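Local coordinates for protein D-alanyl-D-alanine carboxypeptidase (Streptococcus pneumoniae R6, PDB 1XP4) that probably removes the C-terminal D-alanine from peptidoglycan precursor peptides as a serine-type D-Ala-D-Ala carboxypeptidase, acting in cell wall biosynthesis, at residues 36-41 / 163-168; 136-141 / 167-172; 172-177 / 247-252. All coordinates share one frame; numbering follows the deposited sequence.

Interaction 1: residues 36-41 / 163-168; sequences PVEIAS and DEENKL. With SO4 (sulfate ion), chain E.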
ATOM      1  N   PRO A  36      -3.424 -11.047 -13.815  1.00 18.19           N
ATOM      2  CA  PRO A  36      -2.076 -10.494 -13.657  1.00 16.82           C
ATOM      3  C   PRO A  36      -1.667  -9.763 -14.932  1.00 15.45           C
ATOM      4  O   PRO A  36      -1.938 -10.231 -16.031  1.00 17.80           O
ATOM      5  CB  PRO A  36      -1.223 -11.733 -13.405  1.00 15.47           C
ATOM      6  CG  PRO A  36      -2.175 -12.658 -12.691  1.00 15.92           C
ATOM      7  CD  PRO A  36      -3.443 -12.489 -13.504  1.00 18.77           C
ATOM      8  N   VAL A  37      -1.030  -8.608 -14.786  1.00 14.17           N
ATOM      9  CA  VAL A  37      -0.593  -7.827 -15.937  1.00 11.58           C
ATOM     10  C   VAL A  37       0.669  -7.063 -15.557  1.00 14.05           C
ATOM     11  O   VAL A  37       1.006  -6.968 -14.374  1.00 14.26           O
ATOM     12  CB  VAL A  37      -1.673  -6.804 -16.380  1.00 10.26           C
ATOM     13  CG1 VAL A  37      -2.925  -7.527 -16.855  1.00  9.87           C
ATOM     14  CG2 VAL A  37      -2.014  -5.867 -15.223  1.00  6.21           C
ATOM     15  N   GLU A  38       1.364  -6.533 -16.560  1.00 13.49           N
ATOM     16  CA  GLU A  38       2.583  -5.759 -16.340  1.00 13.72           C
ATOM     17  C   GLU A  38       2.275  -4.559 -15.434  1.00 14.57           C
ATOM     18  O   GLU A  38       1.246  -3.898 -15.601  1.00 15.28           O
ATOM     19  CB  GLU A  38       3.133  -5.252 -17.677  1.00 14.82           C
ATOM     20  CG  GLU A  38       3.683  -6.309 -18.629  1.00 18.51           C
ATOM     21  CD  GLU A  38       2.622  -7.228 -19.220  1.00 20.30           C
ATOM     22  OE1 GLU A  38       1.487  -6.771 -19.451  1.00 19.71           O
ATOM     23  OE2 GLU A  38       2.933  -8.411 -19.476  1.00 22.82           O
ATOM     24  N   ILE A  39       3.168  -4.265 -14.491  1.00 13.78           N
ATOM     25  CA  ILE A  39       2.946  -3.145 -13.573  1.00 13.45           C
ATOM     26  C   ILE A  39       4.096  -2.146 -13.565  1.00 13.40           C
ATOM     27  O   ILE A  39       4.099  -1.191 -12.786  1.00 12.03           O
ATOM     28  CB  ILE A  39       2.728  -3.647 -12.137  1.00 11.75           C
ATOM     29  CG1 ILE A  39       3.917  -4.509 -11.709  1.00 10.58           C
ATOM     30  CG2 ILE A  39       1.422  -4.440 -12.059  1.00  9.58           C
ATOM     31  CD1 ILE A  39       3.884  -4.924 -10.262  1.00 10.53           C
ATOM     32  N   ALA A  40       5.063  -2.374 -14.446  1.00 13.51           N
ATOM     33  CA  ALA A  40       6.230  -1.513 -14.564  1.00 10.30           C
ATOM     34  C   ALA A  40       6.766  -1.148 -13.190  1.00 11.80           C
ATOM     35  O   ALA A  40       6.748  -1.976 -12.276  1.00 11.97           O
ATOM     36  CB  ALA A  40       5.884  -0.261 -15.353  1.00  4.77           C
ATOM     37  N   SER A  41       7.226   0.096 -13.053  1.00 15.72           N
ATOM     38  CA  SER A  41       7.815   0.617 -11.813  1.00 16.76           C
ATOM     39  C   SER A  41       7.002   0.487 -10.535  1.00 15.46           C
ATOM     40  O   SER A  41       7.509   0.798  -9.459  1.00 17.03           O
ATOM     41  CB  SER A  41       8.211   2.092 -11.983  1.00 18.35           C
ATOM     42  OG  SER A  41       9.444   2.227 -12.666  1.00 18.22           O
ATOM     43  N   ASP A 163      12.371 -10.728 -22.864  1.00 36.63           N
ATOM     44  CA  ASP A 163      11.430  -9.614 -22.881  1.00 32.73           C
ATOM     45  C   ASP A 163      10.377  -9.732 -21.778  1.00 30.60           C
ATOM     46  O   ASP A 163       9.322  -9.101 -21.849  1.00 31.04           O
ATOM     47  CB  ASP A 163      10.751  -9.479 -24.248  1.00 32.02           C
ATOM     48  CG  ASP A 163      10.154 -10.773 -24.742  1.00 33.17           C
ATOM     49  OD1 ASP A 163       9.702 -11.589 -23.914  1.00 35.15           O
ATOM     50  OD2 ASP A 163      10.117 -10.965 -25.974  1.00 35.50           O
ATOM     51  N   GLU A 164      10.677 -10.533 -20.757  1.00 27.89           N
ATOM     52  CA  GLU A 164       9.770 -10.729 -19.627  1.00 26.44           C
ATOM     53  C   GLU A 164       9.611  -9.457 -18.819  1.00 24.97           C
ATOM     54  O   GLU A 164      10.514  -8.624 -18.764  1.00 23.89           O
ATOM     55  CB  GLU A 164      10.290 -11.804 -18.672  1.00 27.64           C
ATOM     56  CG  GLU A 164      10.002 -13.228 -19.064  1.00 30.23           C
ATOM     57  CD  GLU A 164       9.615 -14.060 -17.861  1.00 31.62           C
ATOM     58  OE1 GLU A 164       8.544 -13.781 -17.287  1.00 33.34           O
ATOM     59  OE2 GLU A 164      10.370 -14.980 -17.480  1.00 32.10           O
ATOM     60  N   GLU A 165       8.458  -9.326 -18.180  1.00 23.15           N
ATOM     61  CA  GLU A 165       8.171  -8.178 -17.331  1.00 22.16           C
ATOM     62  C   GLU A 165       7.477  -8.685 -16.073  1.00 20.58           C
ATOM     63  O   GLU A 165       6.806  -9.714 -16.111  1.00 19.90           O
ATOM     64  CB  GLU A 165       7.268  -7.178 -18.061  1.00 21.39           C
ATOM     65  CG  GLU A 165       7.984  -6.357 -19.102  1.00 22.82           C
ATOM     66  CD  GLU A 165       7.272  -5.053 -19.398  1.00 24.70           C
ATOM     67  OE1 GLU A 165       6.791  -4.418 -18.429  1.00 25.26           O
ATOM     68  OE2 GLU A 165       7.212  -4.655 -20.587  1.00 22.87           O
ATOM     69  N   ASN A 166       7.642  -7.987 -14.955  1.00 20.59           N
ATOM     70  CA  ASN A 166       6.980  -8.431 -13.732  1.00 20.79           C
ATOM     71  C   ASN A 166       5.482  -8.323 -13.957  1.00 20.62           C
ATOM     72  O   ASN A 166       5.031  -7.436 -14.686  1.00 22.72           O
ATOM     73  CB  ASN A 166       7.364  -7.561 -12.532  1.00 18.35           C
ATOM     74  CG  ASN A 166       8.844  -7.594 -12.233  1.00 18.17           C
ATOM     75  OD1 ASN A 166       9.537  -8.558 -12.557  1.00 18.29           O
ATOM     76  ND2 ASN A 166       9.334  -6.544 -11.592  1.00 17.89           N
ATOM     77  N   LYS A 167       4.713  -9.215 -13.338  1.00 18.57           N
ATOM     78  CA  LYS A 167       3.262  -9.184 -13.487  1.00 15.82           C
ATOM     79  C   LYS A 167       2.509  -9.370 -12.168  1.00 14.64           C
ATOM     80  O   LYS A 167       2.793 -10.293 -11.405  1.00 13.55           O
ATOM     81  CB  LYS A 167       2.813 -10.260 -14.473  1.00 14.46           C
ATOM     82  CG  LYS A 167       3.469 -10.169 -15.828  1.00 18.93           C
ATOM     83  CD  LYS A 167       2.435 -10.006 -16.929  1.00 19.53           C
ATOM     84  CE  LYS A 167       1.539 -11.228 -17.055  1.00 19.00           C
ATOM     85  NZ  LYS A 167       2.067 -12.241 -18.004  1.00 16.97           N
ATOM     86  N   LEU A 168       1.552  -8.483 -11.913  1.00 12.73           N
ATOM     87  CA  LEU A 168       0.716  -8.546 -10.719  1.00 13.26           C
ATOM     88  C   LEU A 168      -0.661  -8.033 -11.087  1.00 16.03           C
ATOM     89  O   LEU A 168      -0.795  -7.194 -11.981  1.00 19.65           O
ATOM     90  CB  LEU A 168       1.273  -7.677  -9.590  1.00 13.56           C
ATOM     91  CG  LEU A 168       2.258  -8.318  -8.612  1.00 18.17           C
ATOM     92  CD1 LEU A 168       3.685  -8.119  -9.078  1.00 17.95           C
ATOM     93  CD2 LEU A 168       2.079  -7.679  -7.250  1.00 22.64           C
TER
HETATM   94  S   SO4 E 464       7.738   6.057 -14.241  1.00 54.95           S
HETATM   95  O1  SO4 E 464       8.530   7.255 -14.597  1.00 53.90           O
HETATM   96  O2  SO4 E 464       7.588   5.983 -12.777  1.00 52.93           O
HETATM   97  O3  SO4 E 464       6.400   6.128 -14.862  1.00 48.99           O
HETATM   98  O4  SO4 E 464       8.458   4.859 -14.716  1.00 54.13           O
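Ile39 and Leu168 cross obliquely on one side of a very short antiparallel ribbon, while Glu38 and Lys167 run side by side in the same direction on the other. The ribbon is held at Val37 and Leu168, a hydrogen-bonded pair: Val37 N donates to Leu168 O at 3.2 Å, and Leu168 N donates to Val37 O at 2.9 Å. In both bonds the donor stands above the carbonyl plane, most markedly for Leu168 O. Where the strands diverge, Glu38 CA lies 3.4 Å from Asn166 O in a nearly straight CA-H...O contact (171°).

Glu38 bends at chi2 (69°), which sets its carboxylate alongside the lysine chain, OE2 against the aliphatic CD of Lys167. The charged ends remain apart, Glu38 OE2 to Lys167 NZ being 4.2 Å, so their attraction is probably loose. Glu165 crosses Glu38 at about a right angle, its OE1 against Glu38 CG at 3.6 Å, and its OE2 is hydrogen-bonded to Asn148. On the apolar side Ile39 has CG1 in the crowded position (chi1 56°), which carries CD1 to Leu168 CD1 at 3.4 Å; branched, uncharged side chains suit this buried spot beside helix 170-183. Asn166, buried and polar, is hydrogen-bonded through OD1 to Val142 N and through ND2 to Thr43 OG1. The chain beyond Ile39 leads into Ser41, the probable acylated serine; a sulfate ion, probably from the crystallisation liquor, lies near its OG (a weak contact) and is hydrogen-bonded to Thr225 and Thr227. Ser41 OG is hydrogen-bonded to Lys44 and Ser104: the SxxK active site of penicillin-binding proteins.

Interaction 2: residues 136-141 / 167-172; sequences IQDATV and KLSAYD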
ATOM      1  N   ILE A 136      -0.364 -13.891  -2.209  1.00 20.58           N
ATOM      2  CA  ILE A 136      -0.377 -13.613  -3.636  1.00 21.45           C
ATOM      3  C   ILE A 136       0.405 -14.741  -4.287  1.00 22.64           C
ATOM      4  O   ILE A 136       1.612 -14.848  -4.106  1.00 22.68           O
ATOM      5  CB  ILE A 136       0.299 -12.263  -3.950  1.00 21.68           C
ATOM      6  CG1 ILE A 136      -0.455 -11.137  -3.239  1.00 17.03           C
ATOM      7  CG2 ILE A 136       0.351 -12.041  -5.462  1.00 18.37           C
ATOM      8  CD1 ILE A 136       0.211  -9.800  -3.342  1.00 15.72           C
ATOM      9  N   GLN A 137      -0.282 -15.587  -5.042  1.00 24.57           N
ATOM     10  CA  GLN A 137       0.381 -16.714  -5.676  1.00 25.92           C
ATOM     11  C   GLN A 137       0.263 -16.728  -7.188  1.00 25.16           C
ATOM     12  O   GLN A 137       0.480 -17.758  -7.823  1.00 26.58           O
ATOM     13  CB  GLN A 137      -0.159 -18.023  -5.089  1.00 29.00           C
ATOM     14  CG  GLN A 137      -1.670 -18.031  -4.874  1.00 35.42           C
ATOM     15  CD  GLN A 137      -2.142 -19.215  -4.041  1.00 38.16           C
ATOM     16  OE1 GLN A 137      -1.719 -19.390  -2.897  1.00 39.09           O
ATOM     17  NE2 GLN A 137      -3.024 -20.031  -4.614  1.00 38.14           N
ATOM     18  N   ASP A 138      -0.062 -15.584  -7.771  1.00 24.11           N
ATOM     19  CA  ASP A 138      -0.194 -15.510  -9.216  1.00 22.64           C
ATOM     20  C   ASP A 138       0.780 -14.496  -9.811  1.00 23.31           C
ATOM     21  O   ASP A 138       0.711 -14.172 -10.997  1.00 23.60           O
ATOM     22  CB  ASP A 138      -1.638 -15.154  -9.577  1.00 24.03           C
ATOM     23  CG  ASP A 138      -2.024 -13.741  -9.170  1.00 27.00           C
ATOM     24  OD1 ASP A 138      -1.425 -13.207  -8.207  1.00 26.79           O
ATOM     25  OD2 ASP A 138      -2.943 -13.176  -9.809  1.00 25.43           O
ATOM     26  N   ALA A 139       1.704 -14.012  -8.989  1.00 22.42           N
ATOM     27  CA  ALA A 139       2.677 -13.034  -9.446  1.00 22.19           C
ATOM     28  C   ALA A 139       3.839 -13.621 -10.251  1.00 23.64           C
ATOM     29  O   ALA A 139       4.154 -14.810 -10.157  1.00 23.42           O
ATOM     30  CB  ALA A 139       3.220 -12.260  -8.262  1.00 22.45           C
ATOM     31  N   THR A 140       4.461 -12.757 -11.048  1.00 22.49           N
ATOM     32  CA  THR A 140       5.610 -13.110 -11.869  1.00 21.66           C
ATOM     33  C   THR A 140       6.655 -12.035 -11.634  1.00 21.07           C
ATOM     34  O   THR A 140       6.506 -10.912 -12.120  1.00 22.58           O
ATOM     35  CB  THR A 140       5.271 -13.105 -13.359  1.00 22.68           C
ATOM     36  OG1 THR A 140       4.313 -14.133 -13.633  1.00 22.68           O
ATOM     37  CG2 THR A 140       6.534 -13.334 -14.185  1.00 17.88           C
ATOM     38  N   VAL A 141       7.703 -12.372 -10.892  1.00 18.56           N
ATOM     39  CA  VAL A 141       8.750 -11.404 -10.600  1.00 17.23           C
ATOM     40  C   VAL A 141      10.103 -11.881 -11.090  1.00 16.11           C
ATOM     41  O   VAL A 141      10.602 -12.925 -10.670  1.00 15.92           O
ATOM     42  CB  VAL A 141       8.853 -11.118  -9.076  1.00 19.62           C
ATOM     43  CG1 VAL A 141       9.886 -10.013  -8.815  1.00 16.43           C
ATOM     44  CG2 VAL A 141       7.485 -10.728  -8.520  1.00 16.22           C
ATOM     45  N   LYS A 167       4.713  -9.215 -13.338  1.00 18.57           N
ATOM     46  CA  LYS A 167       3.262  -9.184 -13.487  1.00 15.82           C
ATOM     47  C   LYS A 167       2.509  -9.370 -12.168  1.00 14.64           C
ATOM     48  O   LYS A 167       2.793 -10.293 -11.405  1.00 13.55           O
ATOM     49  CB  LYS A 167       2.813 -10.260 -14.473  1.00 14.46           C
ATOM     50  CG  LYS A 167       3.469 -10.169 -15.828  1.00 18.93           C
ATOM     51  CD  LYS A 167       2.435 -10.006 -16.929  1.00 19.53           C
ATOM     52  CE  LYS A 167       1.539 -11.228 -17.055  1.00 19.00           C
ATOM     53  NZ  LYS A 167       2.067 -12.241 -18.004  1.00 16.97           N
ATOM     54  N   LEU A 168       1.552  -8.483 -11.913  1.00 12.73           N
ATOM     55  CA  LEU A 168       0.716  -8.546 -10.719  1.00 13.26           C
ATOM     56  C   LEU A 168      -0.661  -8.033 -11.087  1.00 16.03           C
ATOM     57  O   LEU A 168      -0.795  -7.194 -11.981  1.00 19.65           O
ATOM     58  CB  LEU A 168       1.273  -7.677  -9.590  1.00 13.56           C
ATOM     59  CG  LEU A 168       2.258  -8.318  -8.612  1.00 18.17           C
ATOM     60  CD1 LEU A 168       3.685  -8.119  -9.078  1.00 17.95           C
ATOM     61  CD2 LEU A 168       2.079  -7.679  -7.250  1.00 22.64           C
ATOM     62  N   SER A 169      -1.691  -8.530 -10.413  1.00 15.42           N
ATOM     63  CA  SER A 169      -3.040  -8.059 -10.697  1.00 16.84           C
ATOM     64  C   SER A 169      -3.264  -6.786  -9.874  1.00 16.54           C
ATOM     65  O   SER A 169      -2.526  -6.532  -8.920  1.00 15.67           O
ATOM     66  CB  SER A 169      -4.074  -9.131 -10.327  1.00 17.51           C
ATOM     67  OG  SER A 169      -4.201  -9.283  -8.924  1.00 19.81           O
ATOM     68  N   ALA A 170      -4.255  -5.978 -10.245  1.00 15.25           N
ATOM     69  CA  ALA A 170      -4.521  -4.754  -9.498  1.00 15.38           C
ATOM     70  C   ALA A 170      -4.843  -5.157  -8.059  1.00 15.97           C
ATOM     71  O   ALA A 170      -4.461  -4.475  -7.103  1.00 15.67           O
ATOM     72  CB  ALA A 170      -5.684  -3.991 -10.120  1.00 14.75           C
ATOM     73  N   TYR A 171      -5.542  -6.282  -7.922  1.00 15.20           N
ATOM     74  CA  TYR A 171      -5.909  -6.835  -6.617  1.00 15.63           C
ATOM     75  C   TYR A 171      -4.617  -7.085  -5.839  1.00 16.70           C
ATOM     76  O   TYR A 171      -4.465  -6.642  -4.695  1.00 15.68           O
ATOM     77  CB  TYR A 171      -6.644  -8.162  -6.813  1.00 15.35           C
ATOM     78  CG  TYR A 171      -7.105  -8.851  -5.550  1.00 18.05           C
ATOM     79  CD1 TYR A 171      -8.341  -8.547  -4.979  1.00 21.27           C
ATOM     80  CD2 TYR A 171      -6.330  -9.850  -4.951  1.00 17.14           C
ATOM     81  CE1 TYR A 171      -8.801  -9.224  -3.848  1.00 18.74           C
ATOM     82  CE2 TYR A 171      -6.781 -10.529  -3.823  1.00 16.89           C
ATOM     83  CZ  TYR A 171      -8.019 -10.212  -3.279  1.00 17.40           C
ATOM     84  OH  TYR A 171      -8.489 -10.891  -2.176  1.00 17.94           O
ATOM     85  N   ASP A 172      -3.691  -7.804  -6.473  1.00 14.12           N
ATOM     86  CA  ASP A 172      -2.407  -8.100  -5.866  1.00 15.21           C
ATOM     87  C   ASP A 172      -1.696  -6.813  -5.454  1.00 15.33           C
ATOM     88  O   ASP A 172      -1.182  -6.711  -4.335  1.00 16.21           O
ATOM     89  CB  ASP A 172      -1.520  -8.877  -6.837  1.00 18.99           C
ATOM     90  CG  ASP A 172      -2.010 -10.288  -7.071  1.00 22.44           C
ATOM     91  OD1 ASP A 172      -2.517 -10.902  -6.111  1.00 25.30           O
ATOM     92  OD2 ASP A 172      -1.870 -10.793  -8.206  1.00 21.75           O
TER
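Asp138 holds CG in the crowded position between its backbone N and carbonyl carbon (chi1 68°), and Asp172 holds CG anti to its own carbonyl carbon (chi1 -70°); together these torsions bring the two carboxylates tip to tip at the start of helix 170-183. That start is a capping box. Ser169, the N-cap residue, also has OG in the crowded position, where it accepts a hydrogen bond from Asp172 N at 2.9 Å. In return Ser169 N donates to Asp172 OD2 at 3.2 Å, using the anti lone pair of that oxygen. Serine and aspartate suit these places because short polar side chains can fold back onto amides that the first helical turn leaves without carbonyl partners.

Asp138 comes from the loop after helix 120-133, its carboxylate plane turned 72° from that of Asp172. Its OD1 lies 2.5 Å from Asp172 OD2; two acids meeting here, one of them buried, may well share a proton. Burial of Asp172 would be expected to raise its pKa, whereas the helix N-terminus would counter this. Ile136 crosses the aspartate obliquely and sets CG2 against Asp172 OD1, giving the carboxylate an apolar flank, while its CD1 reaches the helix backbone at Asp172 O.

Farther along the loop, Thr140 and Lys167 make a single antiparallel bridge, a hydrogen-bonded pair. Ala139, small enough to sit close beside the strand, places CB 4.1 Å from Leu168 CG. In the bridge Thr140 N donates to Lys167 O at 3.0 Å, and Lys167 N donates to Thr140 O at 2.8 Å, in the carbonyl plane and on a lone pair.

Interaction 3: residues 172-177 / 247-252; sequences DVAIVA and ITVVLN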
ATOM      1  N   ASP A 172      -3.691  -7.804  -6.473  1.00 14.12           N
ATOM      2  CA  ASP A 172      -2.407  -8.100  -5.866  1.00 15.21           C
ATOM      3  C   ASP A 172      -1.696  -6.813  -5.454  1.00 15.33           C
ATOM      4  O   ASP A 172      -1.182  -6.711  -4.335  1.00 16.21           O
ATOM      5  CB  ASP A 172      -1.520  -8.877  -6.837  1.00 18.99           C
ATOM      6  CG  ASP A 172      -2.010 -10.288  -7.071  1.00 22.44           C
ATOM      7  OD1 ASP A 172      -2.517 -10.902  -6.111  1.00 25.30           O
ATOM      8  OD2 ASP A 172      -1.870 -10.793  -8.206  1.00 21.75           O
ATOM      9  N   VAL A 173      -1.670  -5.832  -6.354  1.00 12.39           N
ATOM     10  CA  VAL A 173      -1.017  -4.560  -6.063  1.00 10.86           C
ATOM     11  C   VAL A 173      -1.634  -3.898  -4.838  1.00 11.68           C
ATOM     12  O   VAL A 173      -0.914  -3.388  -3.978  1.00 13.02           O
ATOM     13  CB  VAL A 173      -1.108  -3.601  -7.256  1.00  8.52           C
ATOM     14  CG1 VAL A 173      -0.416  -2.306  -6.929  1.00  7.37           C
ATOM     15  CG2 VAL A 173      -0.452  -4.230  -8.471  1.00 13.23           C
ATOM     16  N   ALA A 174      -2.963  -3.909  -4.763  1.00 11.33           N
ATOM     17  CA  ALA A 174      -3.671  -3.323  -3.633  1.00  9.81           C
ATOM     18  C   ALA A 174      -3.130  -3.928  -2.342  1.00  9.56           C
ATOM     19  O   ALA A 174      -2.809  -3.215  -1.391  1.00 12.42           O
ATOM     20  CB  ALA A 174      -5.159  -3.603  -3.751  1.00  8.29           C
ATOM     21  N   ILE A 175      -3.035  -5.252  -2.313  1.00  7.98           N
ATOM     22  CA  ILE A 175      -2.526  -5.945  -1.140  1.00  7.80           C
ATOM     23  C   ILE A 175      -1.131  -5.401  -0.799  1.00  8.86           C
ATOM     24  O   ILE A 175      -0.879  -4.978   0.328  1.00 10.43           O
ATOM     25  CB  ILE A 175      -2.495  -7.478  -1.398  1.00  6.62           C
ATOM     26  CG1 ILE A 175      -3.941  -8.009  -1.431  1.00  7.68           C
ATOM     27  CG2 ILE A 175      -1.649  -8.183  -0.338  1.00  1.00           C
ATOM     28  CD1 ILE A 175      -4.106  -9.505  -1.788  1.00  6.19           C
ATOM     29  N   VAL A 176      -0.239  -5.387  -1.781  1.00  7.83           N
ATOM     30  CA  VAL A 176       1.111  -4.872  -1.589  1.00  8.48           C
ATOM     31  C   VAL A 176       1.091  -3.455  -1.007  1.00  9.64           C
ATOM     32  O   VAL A 176       1.696  -3.176   0.031  1.00 11.72           O
ATOM     33  CB  VAL A 176       1.878  -4.846  -2.929  1.00  8.74           C
ATOM     34  CG1 VAL A 176       3.211  -4.107  -2.763  1.00  5.80           C
ATOM     35  CG2 VAL A 176       2.100  -6.281  -3.419  1.00  4.32           C
ATOM     36  N   ALA A 177       0.400  -2.554  -1.686  1.00 10.15           N
ATOM     37  CA  ALA A 177       0.311  -1.182  -1.212  1.00 11.02           C
ATOM     38  C   ALA A 177      -0.220  -1.156   0.223  1.00 12.28           C
ATOM     39  O   ALA A 177       0.330  -0.470   1.087  1.00 13.10           O
ATOM     40  CB  ALA A 177      -0.597  -0.372  -2.132  1.00  9.78           C
ATOM     41  N   ILE A 247      -6.762   3.432  -1.148  1.00 15.26           N
ATOM     42  CA  ILE A 247      -5.631   2.990  -1.941  1.00 14.31           C
ATOM     43  C   ILE A 247      -6.198   2.757  -3.323  1.00 12.88           C
ATOM     44  O   ILE A 247      -7.197   2.066  -3.492  1.00  9.07           O
ATOM     45  CB  ILE A 247      -5.006   1.700  -1.422  1.00 15.77           C
ATOM     46  CG1 ILE A 247      -4.417   1.936  -0.029  1.00 15.42           C
ATOM     47  CG2 ILE A 247      -3.913   1.248  -2.390  1.00 12.81           C
ATOM     48  CD1 ILE A 247      -3.579   0.781   0.482  1.00 19.40           C
ATOM     49  N   THR A 248      -5.547   3.362  -4.306  1.00 16.36           N
ATOM     50  CA  THR A 248      -5.968   3.308  -5.695  1.00 17.42           C
ATOM     51  C   THR A 248      -4.950   2.632  -6.604  1.00 17.35           C
ATOM     52  O   THR A 248      -3.750   2.914  -6.536  1.00 18.16           O
ATOM     53  CB  THR A 248      -6.245   4.752  -6.193  1.00 17.32           C
ATOM     54  OG1 THR A 248      -7.604   5.091  -5.903  1.00 20.32           O
ATOM     55  CG2 THR A 248      -5.981   4.898  -7.687  1.00 23.67           C
ATOM     56  N   VAL A 249      -5.441   1.739  -7.455  1.00 16.86           N
ATOM     57  CA  VAL A 249      -4.567   1.139  -8.426  1.00 17.71           C
ATOM     58  C   VAL A 249      -5.192   1.246  -9.810  1.00 16.99           C
ATOM     59  O   VAL A 249      -6.208   0.677 -10.117  1.00 16.69           O
ATOM     60  CB  VAL A 249      -4.408  -0.309  -8.010  1.00 19.49           C
ATOM     61  CG1 VAL A 249      -3.422  -0.996  -8.914  1.00 16.80           C
ATOM     62  CG2 VAL A 249      -3.916  -0.387  -6.569  1.00 21.95           C
ATOM     63  N   VAL A 250      -4.594   2.095 -10.662  1.00 15.42           N
ATOM     64  CA  VAL A 250      -5.044   2.232 -12.043  1.00 15.46           C
ATOM     65  C   VAL A 250      -3.910   1.706 -12.965  1.00 16.09           C
ATOM     66  O   VAL A 250      -2.894   2.351 -13.117  1.00 17.99           O
ATOM     67  CB  VAL A 250      -5.261   3.745 -12.294  1.00 15.01           C
ATOM     68  CG1 VAL A 250      -5.167   4.089 -13.790  1.00 14.94           C
ATOM     69  CG2 VAL A 250      -6.590   4.252 -11.776  1.00 13.36           C
ATOM     70  N   LEU A 251      -4.070   0.504 -13.601  1.00 14.82           N
ATOM     71  CA  LEU A 251      -2.950   0.057 -14.479  1.00 15.44           C
ATOM     72  C   LEU A 251      -3.330  -0.441 -15.862  1.00 16.20           C
ATOM     73  O   LEU A 251      -3.029  -1.566 -16.237  1.00 18.49           O
ATOM     74  CB  LEU A 251      -2.132  -1.095 -13.890  1.00 11.63           C
ATOM     75  CG  LEU A 251      -2.574  -1.627 -12.546  1.00 10.56           C
ATOM     76  CD1 LEU A 251      -2.883  -3.113 -12.596  1.00 12.44           C
ATOM     77  CD2 LEU A 251      -1.456  -1.492 -11.537  1.00  9.67           C
ATOM     78  N   ASN A 252      -4.067   0.401 -16.576  1.00 17.55           N
ATOM     79  CA  ASN A 252      -3.583   0.680 -17.888  1.00 15.60           C
ATOM     80  C   ASN A 252      -4.425   1.778 -18.496  1.00 13.08           C
ATOM     81  O   ASN A 252      -5.428   1.541 -19.159  1.00 14.38           O
ATOM     82  CB  ASN A 252      -3.742  -0.568 -18.710  1.00 15.74           C
ATOM     83  CG  ASN A 252      -2.801  -0.444 -19.866  1.00 16.32           C
ATOM     84  OD1 ASN A 252      -2.272  -1.445 -20.379  1.00 16.22           O
ATOM     85  ND2 ASN A 252      -2.502   0.799 -20.225  1.00 18.07           N
TER
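Two valines in the same side-chain conformation meet at the centre of this helix-on-sheet contact. Val173 and Val249 each hold CG1 anti to the backbone N (chi1 -179° and -176°) and cross obliquely, with Val173 CG1 3.8 Å from Val249 CG1. The other branch of Val249, CG2, turns toward the helix backbone and lies 4.1 Å from Ala174 N; the small side chain of Ala174 does not stand in its way. One turn after Val173, Ala177 directs its methyl at the strand, and Ile247 answers with CG2, anti to its own N, at 3.7 Å from Ala177 CB. Extended beyond CG1, the isoleucine lays CD1 along the same alanine. Val173 CG2 meets Leu251 CD2 more loosely, at 4.2 Å.

Beta-branched residues suit the extended strand, and alternation along it sends Ile247, Val249 and Leu251 to the helix side. Alanines on the facing surface of the helix let the axes of these short segments come within 8.5 Å, with their N-to-C directions 142° apart. The side chains that meet are all apolar and buried.

Strand 244-253 lies in the middle of the five-stranded antiparallel sheet, between strands 17-21 and 234-241, and Val236 of the latter also touches Val173 and Ala177. Helix 170-183 thus covers one face of the sheet, while Thr248 and Val250 pack on helix 262-277 at the opposite face.

How the interactions relate
Along the chain, residues 163-177 run through all three contacts: strand 167-168 serves interactions 1 and 2, and helix 170-183 serves interactions 2 and 3, with Asp172 common to these two. The centres of interactions 1 and 2 are about 9 Å apart, those of 2 and 3 about 10 Å, and those of 1 and 3 about 13 Å. Interactions 1 and 2 flank the same strand, and Pro36 packs on Asp138 between them. Val173 joins the apolar side of interaction 1 to the sheet contact of interaction 3. One continuous piece of chain therefore ties the loop before the probable catalytic serine to the loop that follows helix 120-133 and to the central sheet of the transpeptidase-like domain.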